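Local structure of alpha-L-arabinosidase (Xanthomonas axonopodis pv. citri, 6D25) at residues L86-P97 with F142-A153; I234-D243 with F259-Y267. The protein probably removes arabinofuranosyl side groups from arabinoxylans, including those on internal doubly substituted xylose units, as a glycoside hydrolase of family GH51. All blocks are in the same frame, centred on the assembly; numbering follows the deposited sequence.

Contact 1. Residues L86-P97 with F142-A153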
loop_
_atom_site.group_PDB
_atom_site.type_symbol
_atom_site.label_atom_id
_atom_site.label_comp_id
_atom_site.label_asym_id
_atom_site.label_seq_id
_atom_site.Cartn_x
_atom_site.Cartn_y
_atom_site.Cartn_z
ATOM N N LEU A 86 -8.785 -20.845 -33.087
ATOM C CA LEU A 86 -9.070 -20.923 -31.663
ATOM C C LEU A 86 -10.516 -21.386 -31.434
ATOM O O LEU A 86 -10.786 -22.165 -30.503
ATOM C CB LEU A 86 -8.814 -19.564 -31.005
ATOM C CG LEU A 86 -7.342 -19.125 -31.013
ATOM C CD1 LEU A 86 -7.226 -17.718 -30.482
ATOM C CD2 LEU A 86 -6.479 -20.084 -30.185
ATOM N N LYS A 87 -11.445 -20.937 -32.273
ATOM C CA LYS A 87 -12.822 -21.449 -32.165
ATOM C C LYS A 87 -12.835 -22.974 -32.350
ATOM O O LYS A 87 -13.606 -23.655 -31.674
ATOM C CB LYS A 87 -13.740 -20.787 -33.196
ATOM C CG LYS A 87 -14.101 -19.363 -32.828
ATOM C CD LYS A 87 -15.005 -18.692 -33.829
ATOM C CE LYS A 87 -16.432 -19.174 -33.666
ATOM N NZ LYS A 87 -17.324 -18.371 -34.516
ATOM N N ALA A 88 -12.006 -23.489 -33.253
ATOM C CA ALA A 88 -12.061 -24.917 -33.577
ATOM C C ALA A 88 -11.585 -25.770 -32.386
ATOM O O ALA A 88 -11.942 -26.939 -32.339
ATOM C CB ALA A 88 -11.235 -25.226 -34.816
ATOM N N ILE A 89 -10.825 -25.229 -31.440
ATOM C CA ILE A 89 -10.443 -26.041 -30.251
ATOM C C ILE A 89 -11.286 -25.654 -29.021
ATOM O O ILE A 89 -11.005 -26.151 -27.903
ATOM C CB ILE A 89 -8.932 -25.976 -29.971
ATOM C CG1 ILE A 89 -8.426 -24.562 -29.749
ATOM C CG2 ILE A 89 -8.164 -26.681 -31.056
ATOM C CD1 ILE A 89 -7.039 -24.483 -29.123
ATOM N N ALA A 90 -12.312 -24.824 -29.213
ATOM C CA ALA A 90 -13.264 -24.434 -28.154
ATOM C C ALA A 90 -12.518 -23.915 -26.905
ATOM O O ALA A 90 -12.648 -24.429 -25.799
ATOM C CB ALA A 90 -14.197 -25.595 -27.820
ATOM N N VAL A 91 -11.730 -22.877 -27.088
ATOM C CA VAL A 91 -11.027 -22.245 -25.982
ATOM C C VAL A 91 -12.041 -21.921 -24.878
ATOM O O VAL A 91 -13.006 -21.229 -25.128
ATOM C CB VAL A 91 -10.267 -20.997 -26.444
ATOM C CG1 VAL A 91 -9.674 -20.267 -25.253
ATOM C CG2 VAL A 91 -9.187 -21.317 -27.468
ATOM N N PRO A 92 -11.773 -22.347 -23.636
ATOM C CA PRO A 92 -12.755 -22.146 -22.553
ATOM C C PRO A 92 -12.632 -20.791 -21.836
ATOM O O PRO A 92 -13.635 -20.190 -21.396
ATOM C CB PRO A 92 -12.430 -23.277 -21.561
ATOM C CG PRO A 92 -10.933 -23.461 -21.717
ATOM C CD PRO A 92 -10.715 -23.266 -23.216
ATOM N N ASN A 93 -11.403 -20.305 -21.710
ATOM C CA ASN A 93 -11.120 -18.963 -21.133
ATOM C C ASN A 93 -9.755 -18.511 -21.636
ATOM O O ASN A 93 -8.921 -19.357 -22.028
ATOM C CB ASN A 93 -11.207 -18.948 -19.609
ATOM C CG ASN A 93 -9.976 -19.480 -18.917
ATOM O OD1 ASN A 93 -8.933 -18.795 -18.860
ATOM N ND2 ASN A 93 -10.095 -20.657 -18.319
ATOM N N ILE A 94 -9.567 -17.196 -21.644
ATOM C CA ILE A 94 -8.268 -16.590 -21.892
ATOM C C ILE A 94 -7.954 -15.639 -20.738
ATOM O O ILE A 94 -8.770 -14.737 -20.438
ATOM C CB ILE A 94 -8.232 -15.812 -23.219
ATOM C CG1 ILE A 94 -8.609 -16.689 -24.414
ATOM C CG2 ILE A 94 -6.848 -15.170 -23.395
ATOM C CD1 ILE A 94 -8.765 -15.910 -25.719
ATOM N N ARG A 95 -6.775 -15.811 -20.159
ATOM C CA ARG A 95 -6.247 -14.885 -19.145
ATOM C C ARG A 95 -5.497 -13.745 -19.836
ATOM O O ARG A 95 -4.670 -13.994 -20.721
ATOM C CB ARG A 95 -5.314 -15.593 -18.159
ATOM C CG ARG A 95 -4.827 -14.615 -17.097
ATOM C CD ARG A 95 -4.150 -15.046 -15.799
ATOM N NE ARG A 95 -2.940 -15.722 -15.998
ATOM C CZ ARG A 95 -1.805 -15.590 -15.297
ATOM N NH1 ARG A 95 -1.585 -14.656 -14.357
ATOM N NH2 ARG A 95 -0.848 -16.433 -15.619
ATOM N N TRP A 96 -5.806 -12.517 -19.452
ATOM C CA TRP A 96 -5.269 -11.313 -20.048
ATOM C C TRP A 96 -5.313 -10.187 -19.017
ATOM O O TRP A 96 -6.255 -10.169 -18.225
ATOM C CB TRP A 96 -6.088 -10.979 -21.309
ATOM C CG TRP A 96 -5.845 -9.640 -21.921
ATOM C CD1 TRP A 96 -4.975 -9.360 -22.936
ATOM C CD2 TRP A 96 -6.503 -8.400 -21.619
ATOM N NE1 TRP A 96 -5.045 -8.034 -23.267
ATOM C CE2 TRP A 96 -5.958 -7.422 -22.477
ATOM C CE3 TRP A 96 -7.478 -8.008 -20.701
ATOM C CZ2 TRP A 96 -6.343 -6.089 -22.431
ATOM C CZ3 TRP A 96 -7.889 -6.688 -20.671
ATOM C CH2 TRP A 96 -7.304 -5.734 -21.502
ATOM N N PRO A 97 -4.369 -9.236 -18.991
ATOM C CA PRO A 97 -3.256 -9.057 -19.932
ATOM C C PRO A 97 -1.881 -9.524 -19.426
ATOM O O PRO A 97 -0.840 -9.184 -20.009
ATOM C CB PRO A 97 -3.243 -7.537 -20.113
ATOM C CG PRO A 97 -3.579 -7.028 -18.729
ATOM C CD PRO A 97 -4.606 -8.017 -18.240
ATOM N N PHE A 142 -13.276 -9.599 -28.208
ATOM C CA PHE A 142 -12.600 -10.803 -28.764
ATOM C C PHE A 142 -13.098 -12.063 -28.039
ATOM O O PHE A 142 -13.402 -13.072 -28.723
ATOM C CB PHE A 142 -11.083 -10.667 -28.634
ATOM C CG PHE A 142 -10.268 -11.830 -29.136
ATOM C CD1 PHE A 142 -10.180 -12.074 -30.490
ATOM C CD2 PHE A 142 -9.560 -12.641 -28.261
ATOM C CE1 PHE A 142 -9.387 -13.098 -30.975
ATOM C CE2 PHE A 142 -8.733 -13.652 -28.759
ATOM C CZ PHE A 142 -8.680 -13.894 -30.104
ATOM N N THR A 143 -13.220 -12.014 -26.716
ATOM C CA THR A 143 -13.738 -13.188 -25.997
ATOM C C THR A 143 -15.149 -13.523 -26.485
ATOM O O THR A 143 -15.452 -14.713 -26.667
ATOM C CB THR A 143 -13.698 -13.059 -24.465
ATOM O OG1 THR A 143 -14.593 -12.030 -24.022
ATOM C CG2 THR A 143 -12.282 -12.802 -23.971
ATOM N N GLU A 144 -15.989 -12.517 -26.735
ATOM C CA GLU A 144 -17.345 -12.792 -27.204
ATOM C C GLU A 144 -17.312 -13.371 -28.620
ATOM O O GLU A 144 -18.091 -14.273 -28.904
ATOM C CB GLU A 144 -18.237 -11.555 -27.132
ATOM C CG GLU A 144 -18.576 -11.209 -25.698
ATOM C CD GLU A 144 -19.774 -10.331 -25.480
ATOM O OE1 GLU A 144 -20.301 -9.766 -26.504
ATOM O OE2 GLU A 144 -20.160 -10.162 -24.298
ATOM N N LEU A 145 -16.408 -12.884 -29.479
ATOM C CA LEU A 145 -16.317 -13.413 -30.831
ATOM C C LEU A 145 -15.939 -14.901 -30.786
ATOM O O LEU A 145 -16.419 -15.667 -31.587
ATOM C CB LEU A 145 -15.275 -12.611 -31.623
ATOM C CG LEU A 145 -15.141 -12.953 -33.113
ATOM C CD1 LEU A 145 -16.424 -12.668 -33.883
ATOM C CD2 LEU A 145 -14.018 -12.159 -33.744
ATOM N N LEU A 146 -15.049 -15.296 -29.867
ATOM C CA LEU A 146 -14.647 -16.695 -29.737
ATOM C C LEU A 146 -15.700 -17.520 -29.003
ATOM O O LEU A 146 -15.579 -18.730 -29.019
ATOM C CB LEU A 146 -13.350 -16.835 -28.939
ATOM C CG LEU A 146 -12.066 -16.282 -29.585
ATOM C CD1 LEU A 146 -10.845 -16.660 -28.777
ATOM C CD2 LEU A 146 -11.865 -16.718 -30.990
ATOM N N GLY A 147 -16.622 -16.896 -28.272
ATOM C CA GLY A 147 -17.524 -17.618 -27.373
ATOM C C GLY A 147 -16.786 -18.142 -26.146
ATOM O O GLY A 147 -17.200 -19.160 -25.580
ATOM N N THR A 148 -15.728 -17.460 -25.700
ATOM C CA THR A 148 -14.897 -17.900 -24.548
ATOM C C THR A 148 -15.117 -16.973 -23.342
ATOM O O THR A 148 -15.738 -15.892 -23.463
ATOM C CB THR A 148 -13.414 -17.974 -24.947
ATOM O OG1 THR A 148 -12.753 -18.809 -23.994
ATOM C CG2 THR A 148 -12.729 -16.617 -24.979
ATOM N N GLN A 149 -14.635 -17.407 -22.184
ATOM C CA GLN A 149 -14.749 -16.622 -20.953
ATOM C C GLN A 149 -13.506 -15.749 -20.767
ATOM O O GLN A 149 -12.389 -16.164 -21.082
ATOM C CB GLN A 149 -14.965 -17.543 -19.753
ATOM C CG GLN A 149 -16.345 -18.204 -19.735
ATOM C CD GLN A 149 -16.506 -19.060 -18.494
ATOM O OE1 GLN A 149 -15.610 -19.813 -18.107
ATOM N NE2 GLN A 149 -17.608 -18.884 -17.790
ATOM N N ALA A 150 -13.696 -14.564 -20.190
ATOM C CA ALA A 150 -12.608 -13.658 -19.849
ATOM C C ALA A 150 -12.096 -14.001 -18.444
ATOM O O ALA A 150 -12.886 -14.098 -17.490
ATOM C CB ALA A 150 -13.118 -12.234 -19.870
ATOM N N TYR A 151 -10.784 -14.161 -18.314
ATOM C CA TYR A 151 -10.100 -14.245 -17.067
ATOM C C TYR A 151 -9.200 -13.000 -16.976
ATOM O O TYR A 151 -8.145 -12.940 -17.607
ATOM C CB TYR A 151 -9.368 -15.584 -17.011
ATOM C CG TYR A 151 -8.473 -15.842 -15.818
ATOM C CD1 TYR A 151 -8.349 -14.961 -14.764
ATOM C CD2 TYR A 151 -7.776 -17.041 -15.752
ATOM C CE1 TYR A 151 -7.524 -15.259 -13.691
ATOM C CE2 TYR A 151 -6.950 -17.349 -14.675
ATOM C CZ TYR A 151 -6.819 -16.456 -13.640
ATOM O OH TYR A 151 -5.987 -16.740 -12.600
ATOM N N ILE A 152 -9.639 -11.989 -16.240
ATOM C CA ILE A 152 -8.967 -10.697 -16.206
ATOM C C ILE A 152 -7.925 -10.719 -15.101
ATOM O O ILE A 152 -8.259 -11.077 -13.989
ATOM C CB ILE A 152 -9.984 -9.562 -15.968
ATOM C CG1 ILE A 152 -10.971 -9.444 -17.122
ATOM C CG2 ILE A 152 -9.269 -8.227 -15.687
ATOM C CD1 ILE A 152 -10.334 -9.014 -18.416
ATOM N N ALA A 153 -6.711 -10.275 -15.400
ATOM C CA ALA A 153 -5.606 -10.173 -14.428
ATOM C C ALA A 153 -5.491 -8.721 -13.971
ATOM O O ALA A 153 -5.137 -7.846 -14.762
ATOM C CB ALA A 153 -4.317 -10.667 -15.018
HETATM O O HOH W 1 -17.370 -16.018 -33.981
HETATM O O HOH W 2 -14.166 -21.144 -27.822
#

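Contact 2. Residues I234-D243 with F259-Y267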
loop_
_atom_site.group_PDB
_atom_site.type_symbol
_atom_site.label_atom_id
_atom_site.label_comp_id
_atom_site.label_asym_id
_atom_site.label_seq_id
_atom_site.Cartn_x
_atom_site.Cartn_y
_atom_site.Cartn_z
ATOM N N ILE A 234 -18.348 -12.560 -9.975
ATOM C CA ILE A 234 -16.915 -12.457 -10.326
ATOM C C ILE A 234 -16.115 -13.315 -9.330
ATOM O O ILE A 234 -16.012 -12.964 -8.160
ATOM C CB ILE A 234 -16.446 -11.002 -10.304
ATOM C CG1 ILE A 234 -17.328 -10.121 -11.200
ATOM C CG2 ILE A 234 -14.979 -10.904 -10.719
ATOM C CD1 ILE A 234 -17.005 -8.636 -11.144
ATOM N N LEU A 235 -15.536 -14.413 -9.801
ATOM C CA LEU A 235 -14.724 -15.271 -8.940
ATOM C C LEU A 235 -13.335 -14.670 -8.799
ATOM O O LEU A 235 -12.777 -14.169 -9.776
ATOM C CB LEU A 235 -14.672 -16.684 -9.556
ATOM C CG LEU A 235 -16.016 -17.410 -9.654
ATOM C CD1 LEU A 235 -15.840 -18.679 -10.448
ATOM C CD2 LEU A 235 -16.614 -17.713 -8.295
ATOM N N LYS A 236 -12.762 -14.777 -7.615
ATOM C CA LYS A 236 -11.471 -14.141 -7.338
ATOM C C LYS A 236 -10.378 -15.192 -7.174
ATOM O O LYS A 236 -10.522 -16.108 -6.361
ATOM C CB LYS A 236 -11.576 -13.306 -6.063
ATOM C CG LYS A 236 -12.545 -12.124 -6.177
ATOM C CD LYS A 236 -13.033 -11.677 -4.830
ATOM C CE LYS A 236 -13.863 -10.426 -4.910
ATOM N NZ LYS A 236 -14.282 -9.995 -3.554
ATOM N N ILE A 237 -9.324 -15.036 -7.930
ATOM C CA ILE A 237 -8.179 -15.925 -7.886
ATOM C C ILE A 237 -7.033 -15.234 -7.138
ATOM O O ILE A 237 -6.555 -14.180 -7.564
ATOM C CB ILE A 237 -7.715 -16.313 -9.298
ATOM C CG1 ILE A 237 -8.868 -16.740 -10.216
ATOM C CG2 ILE A 237 -6.585 -17.375 -9.196
ATOM C CD1 ILE A 237 -9.699 -17.788 -9.677
ATOM N N ALA A 238 -6.611 -15.826 -6.033
ATOM C CA ALA A 238 -5.501 -15.334 -5.236
ATOM C C ALA A 238 -4.151 -15.751 -5.827
ATOM O O ALA A 238 -4.007 -16.830 -6.389
ATOM C CB ALA A 238 -5.647 -15.831 -3.823
ATOM N N PRO A 239 -3.145 -14.910 -5.629
ATOM C CA PRO A 239 -1.768 -15.107 -6.106
ATOM C C PRO A 239 -1.086 -16.209 -5.272
ATOM O O PRO A 239 -0.978 -16.115 -4.067
ATOM C CB PRO A 239 -1.154 -13.711 -5.922
ATOM C CG PRO A 239 -1.847 -13.168 -4.741
ATOM C CD PRO A 239 -3.268 -13.630 -4.925
ATOM N N GLY A 240 -0.765 -17.306 -5.930
ATOM C CA GLY A 240 -0.248 -18.494 -5.263
ATOM C C GLY A 240 1.223 -18.741 -5.584
ATOM O O GLY A 240 1.940 -17.851 -6.027
ATOM N N PRO A 241 1.713 -19.966 -5.296
ATOM C CA PRO A 241 3.108 -20.298 -5.322
ATOM C C PRO A 241 3.697 -20.464 -6.737
ATOM O O PRO A 241 2.994 -20.794 -7.707
ATOM C CB PRO A 241 3.160 -21.647 -4.635
ATOM C CG PRO A 241 1.846 -22.275 -4.996
ATOM C CD PRO A 241 0.882 -21.101 -4.927
ATOM N N SER A 242 4.992 -20.251 -6.809
ATOM C CA SER A 242 5.819 -20.742 -7.881
ATOM C C SER A 242 6.424 -22.094 -7.487
ATOM O O SER A 242 6.924 -22.213 -6.378
ATOM C CB SER A 242 6.968 -19.808 -8.147
ATOM O OG SER A 242 7.698 -20.254 -9.285
ATOM N N ASP A 243 6.407 -23.085 -8.385
ATOM C CA ASP A 243 7.178 -24.304 -8.200
ATOM C C ASP A 243 6.809 -24.929 -6.851
ATOM O O ASP A 243 5.635 -25.084 -6.562
ATOM C CB ASP A 243 8.689 -24.074 -8.331
ATOM C CG ASP A 243 9.137 -23.468 -9.645
ATOM O OD1 ASP A 243 8.366 -23.556 -10.618
ATOM O OD2 ASP A 243 10.284 -22.912 -9.702
ATOM N N PHE A 259 -11.406 -15.868 1.451
ATOM C CA PHE A 259 -11.630 -14.738 0.555
ATOM C C PHE A 259 -11.288 -15.059 -0.898
ATOM O O PHE A 259 -11.223 -14.126 -1.709
ATOM C CB PHE A 259 -10.813 -13.531 1.009
ATOM C CG PHE A 259 -11.175 -13.067 2.384
ATOM C CD1 PHE A 259 -12.415 -12.467 2.609
ATOM C CD2 PHE A 259 -10.341 -13.308 3.453
ATOM C CE1 PHE A 259 -12.779 -12.074 3.892
ATOM C CE2 PHE A 259 -10.688 -12.876 4.725
ATOM C CZ PHE A 259 -11.918 -12.285 4.950
ATOM N N MET A 260 -11.030 -16.331 -1.236
ATOM C CA MET A 260 -10.635 -16.654 -2.585
ATOM C C MET A 260 -11.539 -17.766 -3.125
ATOM O O MET A 260 -12.036 -18.573 -2.379
ATOM C CB MET A 260 -9.166 -17.091 -2.630
ATOM C CG MET A 260 -8.833 -18.218 -1.682
ATOM S SD MET A 260 -7.132 -18.797 -1.797
ATOM C CE MET A 260 -6.275 -17.677 -0.683
ATOM N N ASP A 261 -11.729 -17.755 -4.434
ATOM C CA ASP A 261 -12.426 -18.843 -5.168
ATOM C C ASP A 261 -11.396 -19.790 -5.793
ATOM O O ASP A 261 -11.711 -20.959 -6.113
ATOM C CB ASP A 261 -13.375 -18.232 -6.206
ATOM C CG ASP A 261 -14.374 -17.329 -5.517
ATOM O OD1 ASP A 261 -15.189 -17.878 -4.774
ATOM O OD2 ASP A 261 -14.273 -16.054 -5.641
ATOM N N GLY A 262 -10.172 -19.304 -5.942
ATOM C CA GLY A 262 -9.086 -20.086 -6.511
ATOM C C GLY A 262 -7.743 -19.573 -6.024
ATOM O O GLY A 262 -7.635 -18.392 -5.570
ATOM N N LEU A 263 -6.730 -20.427 -6.096
ATOM C CA LEU A 263 -5.357 -20.088 -5.746
ATOM C C LEU A 263 -4.476 -20.468 -6.940
ATOM O O LEU A 263 -4.508 -21.610 -7.358
ATOM C CB LEU A 263 -4.923 -20.857 -4.504
ATOM C CG LEU A 263 -3.485 -20.584 -4.055
ATOM C CD1 LEU A 263 -3.357 -19.180 -3.523
ATOM C CD2 LEU A 263 -3.044 -21.561 -2.992
ATOM N N SER A 264 -3.721 -19.524 -7.496
ATOM C CA SER A 264 -2.925 -19.827 -8.683
ATOM C C SER A 264 -1.607 -20.508 -8.292
ATOM O O SER A 264 -1.069 -20.249 -7.259
ATOM C CB SER A 264 -2.701 -18.619 -9.526
ATOM O OG SER A 264 -1.877 -17.713 -8.847
ATOM N N MET A 265 -1.146 -21.419 -9.106
ATOM C CA MET A 265 0.194 -21.955 -9.011
ATOM C C MET A 265 0.830 -21.905 -10.405
ATOM O O MET A 265 0.128 -21.927 -11.389
ATOM C CB MET A 265 0.203 -23.382 -8.471
ATOM C CG MET A 265 -0.442 -24.413 -9.329
ATOM S SD MET A 265 0.037 -26.133 -8.765
ATOM C CE MET A 265 1.651 -26.291 -9.527
ATOM N N HIS A 266 2.142 -21.805 -10.442
ATOM C CA HIS A 266 2.906 -21.640 -11.679
ATOM C C HIS A 266 4.025 -22.682 -11.679
ATOM O O HIS A 266 4.734 -22.783 -10.668
ATOM C CB HIS A 266 3.544 -20.248 -11.784
ATOM C CG HIS A 266 2.550 -19.143 -11.856
ATOM N ND1 HIS A 266 2.887 -17.829 -11.761
ATOM C CD2 HIS A 266 1.232 -19.141 -12.119
ATOM C CE1 HIS A 266 1.829 -17.073 -11.918
ATOM N NE2 HIS A 266 0.800 -17.846 -12.129
ATOM N N TYR A 267 4.171 -23.420 -12.804
ATOM C CA TYR A 267 5.327 -24.292 -12.973
ATOM C C TYR A 267 5.655 -24.441 -14.458
ATOM O O TYR A 267 4.873 -25.021 -15.217
ATOM C CB TYR A 267 5.078 -25.687 -12.394
ATOM C CG TYR A 267 6.234 -26.636 -12.618
ATOM C CD1 TYR A 267 7.469 -26.391 -12.036
ATOM C CD2 TYR A 267 6.117 -27.741 -13.451
ATOM C CE1 TYR A 267 8.563 -27.200 -12.271
ATOM C CE2 TYR A 267 7.204 -28.560 -13.699
ATOM C CZ TYR A 267 8.432 -28.303 -13.107
ATOM O OH TYR A 267 9.511 -29.118 -13.379
HETATM O O HOH W 3 -16.136 -14.044 -5.591
#

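Contact 1. Residues L86-P97 with F142-A153
Backbone hydrogen bonds join P92-W96 to Q149-A153 as a parallel ladder, with N93 level with Q149, I94 with A150, R95 with Y151 and W96 with I152. Q149 N gives to P92 O; I94 and W96 each donate, to Q149 O and Y151 O, and each accept, from Y151 N and from A153 N at 2.9 Å to W96 O. A side-chain bond extends the ladder backwards: T148 carries its hydroxyl anti to the backbone N, and OG1 donates to V91 O at 2.7 Å from well above the carbonyl plane. The same V91 O receives a water proton, and that water also donates to L146 O, tying the helix end, where G147 closes a Schellman motif, to the turn before strand 93-96.

These are neighbouring strands of the parallel (beta/alpha)8 barrel. N93, R95 and Y151 point to its interior, while I94, W96 and I152 face the surrounding helices.

Inside, R95 makes a CH-pi contact: its CD sits over one face of the Y151 ring, 3.8 Å from the centroid and only 16° off the normal. The chain turns at the CG-CD bond (chi3 62°), and beyond it NH2 forms a salt bridge with E324. N93 OD1 instead lies at the edge of that ring, its amide turned 64° from the ring plane; N370 and Q47 hold the two ends of the amide.

Apolar packing dominates the helix side. I94 CD1 lies 3.8 Å from L146 CD1, close also to F142 CE2; the isoleucine side chain crosses both of theirs at about a right angle. L86 CD1 comes to the F142 edge at CZ (4.1 Å). Further along, I152 CD1 meets the W96 edge in plane, 3.8 Å from CE3, while F139 stacks on the indole and H55 NE2 bonds its NE1.

Contact 2. Residues I234-D243 with F259-Y267
A238 and I237 lie against L263 and G262 in the close-packed middle of this parallel strand pair. A238 N donates to G262 O at 2.8 Å, and A238 O accepts S264 N almost head-on. G262 has no side chain, and I237 CD1 settles 4.0 Å from its CA. On the other face the A238 methyl is met by M260 CE (3.7 Å), which a bend at the end of the methionine chain brings round, and by L263 CD1. K236 O is gripped twice, by D261 N in the plane of the carbonyl and by G262 N at a tilt.

Beyond A238 the register slips by one residue. S264 bridges the shift with its hydroxyl, OG accepting G240 N at 3.1 Å, and a second, short pairing follows in which P241 O takes H266 N and D243 N points straight at H266 O (2.8 Å, 177° at the hydrogen). P241 CG packs on M265 CB.

Both ends are partly exposed. The first is still firmly bonded: D261 OD2 accepts K236 N on its anti lone pair at 2.8 Å, an almost linear bond, and a water donates to OD2 and to I234 O. L235 CD2 covers the carboxylate at CG, 3.6 Å away. At the far end the side-chain contact is slighter: D243 OD1 only abuts the Y267 edge at CD1, the carboxylate and ring planes 79° apart.

The pair belongs to the beta-alpha-beta unit of strand 235-238, helix 246-256 and strand 262-269. That helix covers P241, M260 and L263, while helix 285-312 packs on M265 and Y267. Strand 196-199 continues the barrel beyond L235 and I237, and strand 319-325 lies on the other side, against S264, M265 and H266.

Overall arrangement
From the N terminus the chain first builds part of the mixed beta sheet, then enters the barrel at strand 51-52. Contact 1 closes the loop from 86-97 to 142-153, joining the second and third barrel strands and the ends of the helices preceding them. Strand 196-199 follows, and contact 2 closes a shorter loop, around helix 246-256, between the fifth and sixth strands. The two loops neither nest nor cross; they come in series, and the centres of contact 1 and contact 2 lie about 19 Å apart in the one closed sheet. Inside the barrel they meet: Y151 OH packs against I237 CG2 at 3.5 Å, and R95 approaches H266.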